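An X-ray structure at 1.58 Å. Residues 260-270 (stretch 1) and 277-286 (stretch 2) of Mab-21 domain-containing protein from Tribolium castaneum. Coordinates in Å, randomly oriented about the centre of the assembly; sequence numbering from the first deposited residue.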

# COMPACT_ATOMS: atom_id res chain seq x y z
N PRO A 260 11.40 -3.60 -12.27
CA PRO A 260 10.94 -4.29 -13.50
C PRO A 260 10.72 -5.78 -13.29
O PRO A 260 9.71 -6.32 -13.76
N ALA A 261 11.62 -6.45 -12.58
CA ALA A 261 11.46 -7.89 -12.35
C ALA A 261 10.20 -8.19 -11.55
O ALA A 261 9.49 -9.16 -11.84
N VAL A 262 9.92 -7.38 -10.52
CA VAL A 262 8.71 -7.60 -9.73
C VAL A 262 7.48 -7.47 -10.61
O VAL A 262 6.56 -8.29 -10.54
N LYS A 263 7.44 -6.43 -11.44
CA LYS A 263 6.26 -6.16 -12.25
C LYS A 263 6.08 -7.21 -13.34
O LYS A 263 4.94 -7.58 -13.65
N LEU A 264 7.18 -7.71 -13.91
CA LEU A 264 7.07 -8.81 -14.88
C LEU A 264 6.45 -10.04 -14.24
O LEU A 264 5.58 -10.69 -14.84
N ILE A 265 6.87 -10.37 -13.01
CA ILE A 265 6.28 -11.51 -12.32
C ILE A 265 4.83 -11.22 -11.95
O ILE A 265 3.96 -12.10 -12.08
N LYS A 266 4.53 -10.00 -11.50
CA LYS A 266 3.14 -9.66 -11.19
C LYS A 266 2.26 -9.73 -12.44
O LYS A 266 1.09 -10.13 -12.36
N LYS A 267 2.81 -9.34 -13.60
CA LYS A 267 2.05 -9.46 -14.84
C LYS A 267 1.75 -10.92 -15.15
O LYS A 267 0.63 -11.26 -15.55
N LEU A 268 2.75 -11.79 -14.96
CA LEU A 268 2.53 -13.22 -15.12
C LEU A 268 1.48 -13.73 -14.15
O LEU A 268 0.63 -14.56 -14.51
N LYS A 269 1.52 -13.25 -12.91
CA LYS A 269 0.53 -13.66 -11.91
C LYS A 269 -0.87 -13.25 -12.32
O LYS A 269 -1.82 -14.03 -12.19
N GLU A 270 -1.03 -12.02 -12.83
CA GLU A 270 -2.34 -11.55 -13.26
C GLU A 270 -2.91 -12.41 -14.37
O GLU A 270 -4.12 -12.62 -14.43
N ALA A 277 -1.87 -13.04 -3.99
CA ALA A 277 -1.94 -11.60 -3.80
C ALA A 277 -0.60 -10.94 -4.11
O ALA A 277 0.48 -11.52 -3.92
N SER A 278 -0.67 -9.69 -4.60
CA SER A 278 0.54 -8.97 -4.98
C SER A 278 1.51 -8.83 -3.81
O SER A 278 2.73 -8.89 -4.01
N TYR A 279 1.00 -8.64 -2.59
CA TYR A 279 1.92 -8.47 -1.46
C TYR A 279 2.72 -9.73 -1.20
O TYR A 279 3.82 -9.66 -0.63
N TYR A 280 2.19 -10.89 -1.59
CA TYR A 280 2.96 -12.13 -1.41
C TYR A 280 4.17 -12.14 -2.33
O TYR A 280 5.24 -12.64 -1.95
N ILE A 281 4.03 -11.60 -3.54
CA ILE A 281 5.17 -11.47 -4.44
C ILE A 281 6.15 -10.44 -3.91
O ILE A 281 7.37 -10.67 -3.90
N LYS A 282 5.64 -9.29 -3.45
CA LYS A 282 6.51 -8.30 -2.82
C LYS A 282 7.28 -8.91 -1.66
O LYS A 282 8.49 -8.67 -1.51
N THR A 283 6.61 -9.73 -0.85
CA THR A 283 7.26 -10.37 0.30
C THR A 283 8.37 -11.30 -0.14
O THR A 283 9.44 -11.34 0.47
N VAL A 284 8.14 -12.09 -1.20
CA VAL A 284 9.20 -12.95 -1.73
C VAL A 284 10.43 -12.12 -2.09
O VAL A 284 11.56 -12.50 -1.78
N PHE A 285 10.22 -10.95 -2.70
CA PHE A 285 11.37 -10.12 -3.07
C PHE A 285 12.07 -9.53 -1.86
O PHE A 285 13.29 -9.37 -1.88
N LEU A 286 11.33 -9.21 -0.78
CA LEU A 286 12.00 -8.81 0.46
C LEU A 286 12.92 -9.90 0.97
O LEU A 286 14.05 -9.63 1.39

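Two helices, 260-270 and 278-286, run roughly antiparallel, at 144°, with their axes 10.4 Å apart at closest approach. Two bumps on the second helix, Ile281 and Phe285, point toward the first and are the two residues of their helix most covered by it.

Ile281 is the knob. Its side chain (chi1 m, chi2 t) sits in a hollow formed by Val262, Ile265, Lys266 and Lys269. Ile281 CD1 lies 3.8 Å from Lys269 CB and 4.0 Å from Lys266 CG, so the aliphatic parts of both lysines serve as walls. Ile281 CG2 lies 4.1 Å from Ile265 CG2 and 4.4 Å from Val262 CG1.

One turn on, Phe285 (chi1 -88°) turns one ring face to Val262. Val262, in the t rotamer, places CG2 over one face of the Phe285 ring, 3.3 Å from the ring centroid and 6° off the normal, a close CH-pi contact. Ile265 (m, t) meets the ring edge, with CD1 3.8 Å from Phe285 CZ. Ala261 is small, and its CB lies 4.2 Å from Phe285 CE2.

The polar contact lies at the start of the second helix. Lys269 bends through chi2 -94° and chi3 m, and its NZ donates a hydrogen bond to Ser278 OG at 3.0 Å. Ser278 is in the m rotamer. Lys266 CE also approaches Ser278 OG, at 3.5 Å, while Lys266 NZ is hydrogen-bonded elsewhere in the structure.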

# COMPACT_ATOMS: atom_id res chain seq x y z
CB PRO A 260 12.06 -3.99 -14.51
CG PRO A 260 12.60 -2.67 -14.06
CD PRO A 260 12.55 -2.72 -12.56
CB ALA A 261 12.70 -8.45 -11.65
CB VAL A 262 8.64 -6.63 -8.54
CG1 VAL A 262 7.29 -6.80 -7.82
CG2 VAL A 262 9.76 -6.89 -7.57
CB LYS A 263 6.34 -4.75 -12.83
CG LYS A 263 6.08 -3.67 -11.76
CD LYS A 263 6.14 -2.26 -12.33
CE LYS A 263 7.57 -1.77 -12.42
NZ LYS A 263 7.64 -0.33 -12.79
CB LEU A 264 8.45 -9.14 -15.45
CG LEU A 264 9.09 -8.09 -16.36
CD1 LEU A 264 10.59 -8.36 -16.51
CD2 LEU A 264 8.42 -8.08 -17.72
CB ILE A 265 7.13 -11.89 -11.10
CG1 ILE A 265 8.49 -12.43 -11.56
CG2 ILE A 265 6.40 -12.91 -10.22
CD1 ILE A 265 9.45 -12.75 -10.43
CB LYS A 266 3.05 -8.27 -10.55
CG LYS A 266 3.52 -8.21 -9.11
CD LYS A 266 3.51 -6.78 -8.56
CE LYS A 266 2.11 -6.21 -8.50
NZ LYS A 266 2.04 -4.91 -7.76
CB LYS A 267 2.83 -8.81 -15.99
CG LYS A 267 2.10 -8.79 -17.34
CD LYS A 267 0.92 -7.83 -17.31
CE LYS A 267 0.37 -7.55 -18.71
NZ LYS A 267 -0.14 -8.78 -19.34
CB LEU A 268 3.85 -13.96 -14.92
CG LEU A 268 3.87 -15.48 -15.09
CD1 LEU A 268 3.48 -15.86 -16.51
CD2 LEU A 268 5.25 -16.04 -14.74
CB LYS A 269 0.91 -13.04 -10.55
CG LYS A 269 -0.04 -13.39 -9.40
CD LYS A 269 -1.13 -12.33 -9.20
CE LYS A 269 -0.55 -11.04 -8.63
NZ LYS A 269 -1.62 -10.04 -8.32
CB GLU A 270 -2.26 -10.10 -13.73
CG GLU A 270 -2.09 -9.08 -12.64
CD GLU A 270 -2.07 -7.66 -13.20
OE1 GLU A 270 -2.51 -7.46 -14.35
OE2 GLU A 270 -1.60 -6.75 -12.49
CB ALA A 277 -2.35 -11.28 -2.36
CB SER A 278 0.17 -7.60 -5.54
OG SER A 278 -0.55 -7.73 -6.76
CB TYR A 279 1.16 -8.05 -0.20
CG TYR A 279 2.08 -7.69 0.96
CD1 TYR A 279 2.89 -6.56 0.91
CD2 TYR A 279 2.15 -8.49 2.09
CE1 TYR A 279 3.73 -6.23 1.97
CE2 TYR A 279 2.99 -8.17 3.15
CZ TYR A 279 3.78 -7.04 3.08
OH TYR A 279 4.60 -6.74 4.14
CB TYR A 280 2.07 -13.35 -1.67
CG TYR A 280 0.77 -13.39 -0.89
CD1 TYR A 280 0.57 -12.57 0.22
CD2 TYR A 280 -0.26 -14.24 -1.26
CE1 TYR A 280 -0.62 -12.60 0.93
CE2 TYR A 280 -1.45 -14.28 -0.56
CZ TYR A 280 -1.62 -13.46 0.53
OH TYR A 280 -2.81 -13.49 1.23
CB ILE A 281 4.70 -11.13 -5.86
CG1 ILE A 281 3.90 -12.29 -6.45
CG2 ILE A 281 5.88 -10.80 -6.76
CD1 ILE A 281 3.15 -11.94 -7.71
CB LYS A 282 5.67 -7.11 -2.33
CG LYS A 282 6.49 -5.90 -1.88
CD LYS A 282 5.61 -4.86 -1.19
CE LYS A 282 6.41 -3.62 -0.81
NZ LYS A 282 5.60 -2.69 0.04
CB THR A 283 6.22 -11.13 1.13
OG1 THR A 283 5.27 -10.20 1.67
CG2 THR A 283 6.89 -11.88 2.27
CB VAL A 284 8.68 -13.76 -2.93
CG1 VAL A 284 9.83 -14.37 -3.71
CG2 VAL A 284 7.73 -14.85 -2.45
CB PHE A 285 10.94 -9.02 -4.05
CG PHE A 285 11.00 -9.45 -5.49
CD1 PHE A 285 9.98 -10.21 -6.04
CD2 PHE A 285 12.10 -9.13 -6.28
CE1 PHE A 285 10.04 -10.63 -7.36
CE2 PHE A 285 12.16 -9.53 -7.61
CZ PHE A 285 11.13 -10.29 -8.15
CB LEU A 286 10.96 -8.44 1.53
CG LEU A 286 10.08 -7.22 1.28
CD1 LEU A 286 9.07 -7.05 2.40
CD2 LEU A 286 10.92 -5.95 1.13